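Local coordinates for LysR family transcriptional regulator (Vibrio vulnificus, PDB 5B7H), which probably acts as a DNA-binding transcription factor of the LysR family, an OxyR-type regulator, this chain being its regulatory domain, at residues G86-K91 and P166-D171; G79-V84 and W198-S203; I94-A99 and N179-E184. The protein carries 1 engineered substitution. All coordinates share one frame; numbering follows the deposited sequence.

Contact 1 (G86-K91 and P166-D171); sequences GQDPFK and PQMAID
Asp88 reaches from strand 81-95 to the first turn of helix 167-171. Its OD1 accepts the backbone N-H of Met168 at 2.9 Å through the syn lone pair. The bond is bent, with 141° at the hydrogen. CG stands anti to the backbone N (chi1 -177°), which carries the carboxylate toward the helix. Met168 crosses it at about a right angle, and its CG lies 3.4 Å from Asp88 OD2. One residue on, Pro89 O accepts Gln167 N at 2.8 Å, so two backbone N-H groups of the first turn are taken up by the strand. Phe90 forms an antiparallel non-hydrogen-bonded pair with Pro166, the N-cap residue. Farther along, Lys91 NZ donates to Gln167 OE1 at 2.9 Å, tilted 30° from the carbonyl plane. The other end of that amide is held too: Gln167 NE2 donates to Asp171 OD2 at 2.9 Å, which fixes the flip of the group. Ile170 CD1 packs on Lys91 CG.

In the second shell, Arg192 of strand 180-198 forms a salt bridge with Asp88 OD2. The Phe90 ring packs against helix 124-132. This is a strand-to-helix junction at the sheet edge of a LysR substrate-binding domain, with a strand aspartate meeting a helix N-terminus.

Contact 2 (G79-V84 and W198-S203); sequences GMESRV and WRPSSS. With SO4 (sulfate ion), chain D.
Glu81 lies over one face of the Trp198 indole. Its CB sits 4.0 Å from the centroid of the five-membered ring, 17° off the normal, a CH-pi contact. Glu81 CG is 3.2 Å above the Trp198 ring plane and offset toward the rim, 3.5 Å from Trp198 NE1. Glu81 holds CG anti to its backbone N. The chain then bends at chi2, and the carboxylate plane ends only 9° from the ring plane. Glu81 OE1 comes to 3.5 Å from Pro200 CA, and the two side chains run past one another, oppositely directed. In Trp198, chi1 (62°) puts CG over the backbone, flanked by N and C. Its six-membered ring reaches Arg83 CB.

Beyond CB, Arg83 runs extended from CG to NE and leads away to a salt bridge with Glu213. Phe208 of the same helix, 205-217, meets the indole ring obliquely. Pro200 CG packs on Gly79 O.

The Arg199 CB points away from 79-84; its NH1 is bonded to Leu61 O and Leu66 O. Arg199 NH2 donates to sulfate O2 at 3.0 Å; Ser203 N and OG both donate to sulfate O1. The sulfate probably comes from the crystallisation liquor.

Backbone bonds in both directions join Glu81 and Trp198. This antiparallel hydrogen-bonded pair joins strands 81-95 and 180-198 in the sheet of the LysR substrate-binding domain. A type I beta turn, Arg199 to Ser202, then leads toward helix 205-217.

Contact 3 (I94-A99 and N179-E184); sequences ISRHQA and NLVVIE
Ile94 and Val181 form an antiparallel hydrogen-bonded pair near one end of the pairing of strands 81-95 and 180-198. The two strands are neighbours in the mixed sheet of the LysR substrate-binding domain.

Backbone bonds set the register. Ile94 N donates to Val181 O, and Val181 N donates to Ile94 O at 2.8 Å. The next pair, Ser95 with Leu180, is non-hydrogen-bonded, and its side chains diverge. Beyond it, Arg96 N donates to Asn179 O at 2.9 Å. There segment 94-99 has left the strand and entered a short 3-10 turn, 96-98. A CA-H...O contact from Leu180 CA to Ile94 O adds to the pairing.

Apolar contacts lie to either side of the backbone. The side chains of Ile94 and Val181 lie side by side and point the same way, with Ile94 CG1 4.1 Å from Val181 CB. Leu180 CD2 touches Ser95 CA; its side chain also packs on Val153, Val156 and Ala157 of helix 149-157.

Polar and mixed contacts gather at the exposed end. Arg96 has CG anti to its backbone N (chi1 179°), and the chain bends at chi2 and chi3. One face of its guanidinium lies on Val181 CG2, which is 3.8 Å above the plane and offset toward the rim. Asn179 crosses Arg96 at about a right angle, with OD1 3.4 Å from Arg96 CB. The His97 ring stands nearly perpendicular to the Asn179 amide, the planes 89° apart. Asn179 also packs on Gln36 of the second subunit. A water lies at the guanidinium edge, in its plane: it accepts from Arg96 NE at 3.0 Å and donates to Asn179 OD1 at 2.8 Å.

How the contacts relate
All three contacts use strand 81-95, at different points along it. The centre of contact 1 lies about 8 Å from the centre of the chain, the nearest of the three, and the contact is partly buried. Contacts 2 and 3 lie on opposite sides of that centre, their own centres about 40 Å apart. Contact 2 is a surface contact and contact 3 is partly buried. Contact 1 adds a carboxylate and an amide to a single antiparallel pair, and so joins strand to helix. Contacts 2 and 3 rest on antiparallel pairing around strand 180-198, with an aromatic face in contact 2 and a water in contact 3. Contacts 1 and 3 touch: Lys91 CB lies 3.8 Å from Val182 CG1.

Contact 1 (G86-K91 and P166-D171)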
loop_
_atom_site.group_PDB
_atom_site.type_symbol
_atom_site.label_atom_id
_atom_site.label_comp_id
_atom_site.label_asym_id
_atom_site.label_seq_id
_atom_site.Cartn_x
_atom_site.Cartn_y
_atom_site.Cartn_z
ATOM N N GLY A 86 -21.103 5.204 -3.981
ATOM C CA GLY A 86 -20.846 4.886 -5.383
ATOM C C GLY A 86 -20.444 3.434 -5.552
ATOM O O GLY A 86 -20.436 2.650 -4.608
ATOM N N GLN A 87 -20.151 3.084 -6.801
ATOM C CA GLN A 87 -19.827 1.713 -7.159
ATOM C C GLN A 87 -18.463 1.739 -7.842
ATOM O O GLN A 87 -18.188 2.650 -8.632
ATOM C CB GLN A 87 -20.907 1.178 -8.133
ATOM C CG GLN A 87 -22.285 0.934 -7.476
ATOM C CD GLN A 87 -22.991 2.232 -7.104
ATOM O OE1 GLN A 87 -23.172 3.126 -7.955
ATOM N NE2 GLN A 87 -23.361 2.374 -5.806
ATOM N N ASP A 88 -17.639 0.736 -7.561
ATOM C CA ASP A 88 -16.271 0.631 -8.060
ATOM C C ASP A 88 -16.216 -0.684 -8.829
ATOM O O ASP A 88 -16.281 -1.757 -8.219
ATOM C CB ASP A 88 -15.350 0.633 -6.827
ATOM C CG ASP A 88 -13.833 0.599 -7.138
ATOM O OD1 ASP A 88 -13.369 1.083 -8.205
ATOM O OD2 ASP A 88 -13.124 0.096 -6.219
ATOM N N PRO A 89 -16.164 -0.650 -10.145
ATOM C CA PRO A 89 -16.166 -1.885 -10.934
ATOM C C PRO A 89 -14.956 -2.764 -10.666
ATOM O O PRO A 89 -13.884 -2.275 -10.310
ATOM C CB PRO A 89 -16.135 -1.383 -12.383
ATOM C CG PRO A 89 -16.699 -0.039 -12.305
ATOM C CD PRO A 89 -16.244 0.548 -10.981
ATOM N N PHE A 90 -15.118 -4.071 -10.925
ATOM C CA PHE A 90 -14.011 -5.022 -10.888
ATOM C C PHE A 90 -13.556 -5.325 -12.308
ATOM O O PHE A 90 -14.374 -5.404 -13.246
ATOM C CB PHE A 90 -14.450 -6.342 -10.255
ATOM C CG PHE A 90 -14.590 -6.285 -8.761
ATOM C CD1 PHE A 90 -15.776 -6.547 -8.150
ATOM C CD2 PHE A 90 -13.502 -5.965 -7.972
ATOM C CE1 PHE A 90 -15.897 -6.489 -6.751
ATOM C CE2 PHE A 90 -13.640 -5.913 -6.575
ATOM C CZ PHE A 90 -14.838 -6.188 -5.983
ATOM N N LYS A 91 -12.257 -5.507 -12.462
ATOM C CA LYS A 91 -11.708 -6.058 -13.690
ATOM C C LYS A 91 -10.833 -7.241 -13.318
ATOM O O LYS A 91 -10.517 -7.471 -12.154
ATOM C CB LYS A 91 -10.828 -5.023 -14.382
ATOM C CG LYS A 91 -11.600 -3.773 -14.852
ATOM C CD LYS A 91 -12.499 -4.145 -15.995
ATOM C CE LYS A 91 -12.857 -2.892 -16.783
ATOM N NZ LYS A 91 -13.779 -2.097 -16.000
ATOM N N PRO A 166 -9.865 -3.661 -8.391
ATOM C CA PRO A 166 -10.867 -2.598 -8.487
ATOM C C PRO A 166 -10.433 -1.503 -9.456
ATOM O O PRO A 166 -9.246 -1.165 -9.589
ATOM C CB PRO A 166 -10.930 -2.063 -7.043
ATOM C CG PRO A 166 -9.576 -2.316 -6.472
ATOM C CD PRO A 166 -9.058 -3.595 -7.156
ATOM N N GLN A 167 -11.446 -0.946 -10.113
ATOM C CA GLN A 167 -11.240 0.093 -11.100
ATOM C C GLN A 167 -10.484 1.266 -10.530
ATOM O O GLN A 167 -9.615 1.827 -11.214
ATOM C CB GLN A 167 -12.564 0.555 -11.699
ATOM C CG GLN A 167 -12.338 1.469 -12.925
ATOM C CD GLN A 167 -11.662 0.742 -14.078
ATOM O OE1 GLN A 167 -12.047 -0.384 -14.411
ATOM N NE2 GLN A 167 -10.683 1.384 -14.702
ATOM N N MET A 168 -10.752 1.637 -9.260
ATOM C CA MET A 168 -10.040 2.810 -8.767
ATOM C C MET A 168 -8.531 2.595 -8.715
ATOM O O MET A 168 -7.759 3.557 -8.820
ATOM C CB MET A 168 -10.592 3.287 -7.419
ATOM C CG MET A 168 -10.453 2.242 -6.316
ATOM S SD MET A 168 -10.878 2.914 -4.659
ATOM C CE MET A 168 -12.640 3.243 -4.883
ATOM N N ALA A 169 -8.085 1.351 -8.530
ATOM C CA ALA A 169 -6.640 1.098 -8.557
ATOM C C ALA A 169 -6.075 1.294 -9.956
ATOM O O ALA A 169 -4.973 1.876 -10.117
ATOM C CB ALA A 169 -6.350 -0.310 -8.021
ATOM N N ILE A 170 -6.791 0.791 -10.969
ATOM C CA ILE A 170 -6.361 0.986 -12.348
ATOM C C ILE A 170 -6.296 2.465 -12.676
ATOM O O ILE A 170 -5.315 2.945 -13.289
ATOM C CB ILE A 170 -7.319 0.258 -13.301
ATOM C CG1 ILE A 170 -7.307 -1.234 -12.986
ATOM C CG2 ILE A 170 -6.872 0.497 -14.720
ATOM C CD1 ILE A 170 -8.359 -2.000 -13.795
ATOM N N ASP A 171 -7.330 3.211 -12.260
ATOM C CA ASP A 171 -7.386 4.641 -12.596
ATOM C C ASP A 171 -6.279 5.447 -11.918
ATOM O O ASP A 171 -5.948 6.541 -12.399
ATOM C CB ASP A 171 -8.733 5.180 -12.149
ATOM C CG ASP A 171 -9.892 4.649 -13.008
ATOM O OD1 ASP A 171 -11.074 4.845 -12.622
ATOM O OD2 ASP A 171 -9.652 4.030 -14.074
#

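Contact 2 (G79-V84 and W198-S203)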
loop_
_atom_site.group_PDB
_atom_site.type_symbol
_atom_site.label_atom_id
_atom_site.label_comp_id
_atom_site.label_asym_id
_atom_site.label_seq_id
_atom_site.Cartn_x
_atom_site.Cartn_y
_atom_site.Cartn_z
ATOM N N GLY A 79 -25.597 -1.780 13.909
ATOM C CA GLY A 79 -25.596 -0.714 14.886
ATOM C C GLY A 79 -24.973 0.580 14.384
ATOM O O GLY A 79 -25.101 1.609 15.065
ATOM N N MET A 80 -24.271 0.562 13.256
ATOM C CA MET A 80 -23.717 1.794 12.696
ATOM C C MET A 80 -24.658 2.388 11.656
ATOM O O MET A 80 -25.634 1.770 11.202
ATOM C CB MET A 80 -22.360 1.545 12.028
ATOM C CG MET A 80 -21.303 0.854 12.905
ATOM S SD MET A 80 -20.821 1.977 14.330
ATOM C CE MET A 80 -21.739 1.179 15.615
ATOM N N GLU A 81 -24.402 3.624 11.300
ATOM C CA GLU A 81 -25.160 4.248 10.240
ATOM C C GLU A 81 -24.255 4.244 9.014
ATOM O O GLU A 81 -23.042 4.379 9.128
ATOM C CB GLU A 81 -25.460 5.636 10.757
ATOM C CG GLU A 81 -26.110 6.555 9.929
ATOM C CD GLU A 81 -27.203 7.149 10.763
ATOM O OE1 GLU A 81 -27.142 7.020 12.007
ATOM O OE2 GLU A 81 -28.133 7.698 10.183
ATOM N N SER A 82 -24.823 4.017 7.846
ATOM C CA SER A 82 -24.037 3.984 6.614
ATOM C C SER A 82 -24.758 4.637 5.468
ATOM O O SER A 82 -25.972 4.754 5.439
ATOM C CB SER A 82 -23.543 2.593 6.253
ATOM O OG SER A 82 -24.605 1.826 5.784
ATOM N N ARG A 83 -23.961 5.048 4.490
ATOM C CA ARG A 83 -24.464 5.657 3.279
ATOM C C ARG A 83 -23.588 5.167 2.136
ATOM O O ARG A 83 -22.385 5.440 2.144
ATOM C CB ARG A 83 -24.352 7.186 3.383
ATOM C CG ARG A 83 -24.890 7.894 2.188
ATOM C CD ARG A 83 -25.195 9.368 2.535
ATOM N NE ARG A 83 -25.394 10.078 1.310
ATOM C CZ ARG A 83 -25.628 11.362 1.240
ATOM N NH1 ARG A 83 -25.643 12.091 2.360
ATOM N NH2 ARG A 83 -25.767 11.906 0.038
ATOM N N VAL A 84 -24.167 4.482 1.158
ATOM C CA VAL A 84 -23.451 4.087 -0.050
ATOM C C VAL A 84 -23.325 5.300 -0.956
ATOM O O VAL A 84 -24.303 6.011 -1.202
ATOM C CB VAL A 84 -24.210 2.975 -0.763
ATOM C CG1 VAL A 84 -23.625 2.702 -2.157
ATOM C CG2 VAL A 84 -24.179 1.720 0.116
ATOM N N TRP A 198 -20.574 5.511 10.173
ATOM C CA TRP A 198 -20.329 6.336 11.363
ATOM C C TRP A 198 -21.264 5.907 12.489
ATOM O O TRP A 198 -22.150 5.081 12.295
ATOM C CB TRP A 198 -20.475 7.835 11.112
ATOM C CG TRP A 198 -21.840 8.299 10.672
ATOM C CD1 TRP A 198 -22.848 8.769 11.483
ATOM C CD2 TRP A 198 -22.308 8.426 9.315
ATOM N NE1 TRP A 198 -23.939 9.195 10.698
ATOM C CE2 TRP A 198 -23.616 8.975 9.371
ATOM C CE3 TRP A 198 -21.759 8.104 8.068
ATOM C CZ2 TRP A 198 -24.386 9.219 8.205
ATOM C CZ3 TRP A 198 -22.535 8.362 6.899
ATOM C CH2 TRP A 198 -23.831 8.927 6.997
ATOM N N ARG A 199 -21.085 6.505 13.670
ATOM C CA ARG A 199 -21.911 6.118 14.834
ATOM C C ARG A 199 -23.216 6.887 14.827
ATOM O O ARG A 199 -23.213 8.109 14.633
ATOM C CB ARG A 199 -21.204 6.452 16.122
ATOM C CG ARG A 199 -19.908 5.643 16.314
ATOM C CD ARG A 199 -19.295 5.901 17.695
ATOM N NE ARG A 199 -18.923 7.292 17.899
ATOM C CZ ARG A 199 -17.814 7.835 17.375
ATOM N NH1 ARG A 199 -16.966 7.097 16.639
ATOM N NH2 ARG A 199 -17.580 9.130 17.573
ATOM N N PRO A 200 -24.349 6.221 15.067
ATOM C CA PRO A 200 -25.632 6.961 15.131
ATOM C C PRO A 200 -25.649 8.052 16.175
ATOM O O PRO A 200 -26.404 9.027 16.020
ATOM C CB PRO A 200 -26.643 5.879 15.543
ATOM C CG PRO A 200 -26.022 4.562 15.202
ATOM C CD PRO A 200 -24.491 4.753 15.213
ATOM N N SER A 201 -24.880 7.899 17.247
ATOM C CA SER A 201 -24.840 8.928 18.292
ATOM C C SER A 201 -23.956 10.115 17.966
ATOM O O SER A 201 -23.884 11.054 18.769
ATOM C CB SER A 201 -24.418 8.354 19.672
ATOM O OG SER A 201 -23.121 7.754 19.621
ATOM N N SER A 202 -23.255 10.093 16.837
ATOM C CA SER A 202 -22.344 11.181 16.525
ATOM C C SER A 202 -23.096 12.501 16.394
ATOM O O SER A 202 -24.224 12.553 15.911
ATOM C CB SER A 202 -21.712 10.887 15.183
ATOM O OG SER A 202 -20.901 11.984 14.777
ATOM N N SER A 203 -22.438 13.580 16.806
ATOM C CA SER A 203 -22.980 14.912 16.589
ATOM C C SER A 203 -22.457 15.544 15.307
ATOM O O SER A 203 -22.610 16.757 15.123
ATOM C CB SER A 203 -22.621 15.821 17.763
ATOM O OG SER A 203 -21.222 15.999 17.795
HETATM S S SO4 D . -18.958 12.461 18.818
HETATM O O1 SO4 D . -20.105 13.272 18.402
HETATM O O2 SO4 D . -19.378 11.063 19.027
HETATM O O3 SO4 D . -18.344 13.034 20.010
HETATM O O4 SO4 D . -17.951 12.571 17.768
#

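Contact 3 (I94-A99 and N179-E184)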
loop_
_atom_site.group_PDB
_atom_site.type_symbol
_atom_site.label_atom_id
_atom_site.label_comp_id
_atom_site.label_asym_id
_atom_site.label_seq_id
_atom_site.Cartn_x
_atom_site.Cartn_y
_atom_site.Cartn_z
ATOM N N ILE A 94 -4.193 -9.929 -16.347
ATOM C CA ILE A 94 -3.223 -10.977 -16.656
ATOM C C ILE A 94 -1.985 -10.313 -17.248
ATOM O O ILE A 94 -2.023 -9.187 -17.748
ATOM C CB ILE A 94 -3.766 -12.020 -17.661
ATOM C CG1 ILE A 94 -4.040 -11.377 -19.028
ATOM C CG2 ILE A 94 -5.008 -12.657 -17.116
ATOM C CD1 ILE A 94 -4.614 -12.375 -20.090
ATOM N N SER A 95 -0.861 -11.004 -17.178
ATOM C CA SER A 95 0.302 -10.446 -17.852
ATOM C C SER A 95 0.153 -10.536 -19.371
ATOM O O SER A 95 -0.445 -11.471 -19.920
ATOM C CB SER A 95 1.568 -11.156 -17.404
ATOM O OG SER A 95 1.567 -12.473 -17.898
ATOM N N ARG A 96 0.716 -9.531 -20.060
ATOM C CA ARG A 96 0.771 -9.567 -21.520
ATOM C C ARG A 96 1.366 -10.880 -22.017
ATOM O O ARG A 96 0.916 -11.426 -23.039
ATOM C CB ARG A 96 1.666 -8.406 -21.953
ATOM C CG ARG A 96 1.888 -8.271 -23.434
ATOM C CD ARG A 96 0.568 -8.000 -24.126
ATOM N NE ARG A 96 0.134 -6.594 -24.128
ATOM C CZ ARG A 96 -0.794 -6.146 -24.985
ATOM N NH1 ARG A 96 -1.352 -7.008 -25.845
ATOM N NH2 ARG A 96 -1.164 -4.867 -24.994
ATOM N N HIS A 97 2.382 -11.409 -21.293
ATOM C CA HIS A 97 3.103 -12.614 -21.734
ATOM C C HIS A 97 2.267 -13.865 -21.587
ATOM O O HIS A 97 2.613 -14.908 -22.161
ATOM C CB HIS A 97 4.413 -12.771 -20.960
ATOM C CG HIS A 97 5.348 -11.614 -21.147
ATOM N ND1 HIS A 97 6.028 -11.024 -20.098
ATOM C CD2 HIS A 97 5.688 -10.915 -22.259
ATOM C CE1 HIS A 97 6.759 -10.023 -20.559
ATOM N NE2 HIS A 97 6.569 -9.935 -21.867
ATOM N N GLN A 98 1.178 -13.773 -20.832
ATOM C CA GLN A 98 0.290 -14.888 -20.515
ATOM C C GLN A 98 -1.034 -14.742 -21.229
ATOM O O GLN A 98 -1.916 -15.589 -21.047
ATOM C CB GLN A 98 0.013 -14.933 -18.992
ATOM C CG GLN A 98 1.059 -15.713 -18.192
ATOM C CD GLN A 98 0.868 -17.199 -18.386
ATOM O OE1 GLN A 98 -0.220 -17.625 -18.768
ATOM N NE2 GLN A 98 1.920 -17.994 -18.155
ATOM N N ALA A 99 -1.194 -13.674 -22.019
ATOM C CA ALA A 99 -2.457 -13.381 -22.684
ATOM C C ALA A 99 -2.842 -14.442 -23.708
ATOM O O ALA A 99 -4.012 -14.501 -24.101
ATOM C CB ALA A 99 -2.411 -11.986 -23.311
ATOM N N ASN A 179 3.281 -4.266 -17.552
ATOM C CA ASN A 179 2.975 -5.021 -18.776
ATOM C C ASN A 179 1.774 -5.962 -18.605
ATOM O O ASN A 179 1.826 -7.119 -19.024
ATOM C CB ASN A 179 4.226 -5.764 -19.271
ATOM C CG ASN A 179 4.206 -5.995 -20.746
ATOM O OD1 ASN A 179 3.334 -5.482 -21.436
ATOM N ND2 ASN A 179 5.139 -6.781 -21.246
ATOM N N LEU A 180 0.668 -5.446 -18.039
ATOM C CA LEU A 180 -0.546 -6.205 -17.765
ATOM C C LEU A 180 -1.633 -5.841 -18.766
ATOM O O LEU A 180 -1.585 -4.802 -19.449
ATOM C CB LEU A 180 -1.071 -5.909 -16.356
ATOM C CG LEU A 180 -0.019 -6.280 -15.295
ATOM C CD1 LEU A 180 -0.409 -5.706 -13.966
ATOM C CD2 LEU A 180 0.093 -7.780 -15.225
ATOM N N VAL A 181 -2.594 -6.754 -18.899
ATOM C CA VAL A 181 -3.766 -6.585 -19.759
ATOM C C VAL A 181 -4.990 -6.612 -18.866
ATOM O O VAL A 181 -5.107 -7.490 -18.002
ATOM C CB VAL A 181 -3.855 -7.710 -20.801
ATOM C CG1 VAL A 181 -5.127 -7.533 -21.628
ATOM C CG2 VAL A 181 -2.612 -7.637 -21.720
ATOM N N VAL A 182 -5.898 -5.662 -19.073
ATOM C CA VAL A 182 -7.132 -5.545 -18.306
ATOM C C VAL A 182 -8.259 -6.198 -19.095
ATOM O O VAL A 182 -8.480 -5.876 -20.272
ATOM C CB VAL A 182 -7.444 -4.066 -18.032
ATOM C CG1 VAL A 182 -8.776 -3.927 -17.325
ATOM C CG2 VAL A 182 -6.323 -3.484 -17.184
ATOM N N ILE A 183 -8.989 -7.087 -18.422
ATOM C CA ILE A 183 -10.053 -7.896 -18.994
ATOM C C ILE A 183 -11.317 -7.701 -18.161
ATOM O O ILE A 183 -11.265 -7.312 -16.993
ATOM C CB ILE A 183 -9.639 -9.394 -19.030
ATOM C CG1 ILE A 183 -8.288 -9.556 -19.735
ATOM C CG2 ILE A 183 -10.663 -10.225 -19.759
ATOM C CD1 ILE A 183 -8.325 -9.075 -21.169
ATOM N N GLU A 184 -12.497 -7.983 -18.797
ATOM C CA GLU A 184 -13.725 -7.984 -18.020
ATOM C C GLU A 184 -13.911 -9.341 -17.353
ATOM O O GLU A 184 -13.611 -10.372 -17.956
ATOM C CB GLU A 184 -14.923 -7.781 -18.966
ATOM C CG GLU A 184 -14.987 -6.392 -19.505
ATOM C CD GLU A 184 -15.562 -5.353 -18.522
ATOM O OE1 GLU A 184 -15.668 -4.176 -18.938
ATOM O OE2 GLU A 184 -15.937 -5.688 -17.361
HETATM O O HOH W 1 0.700 -4.592 -21.970
#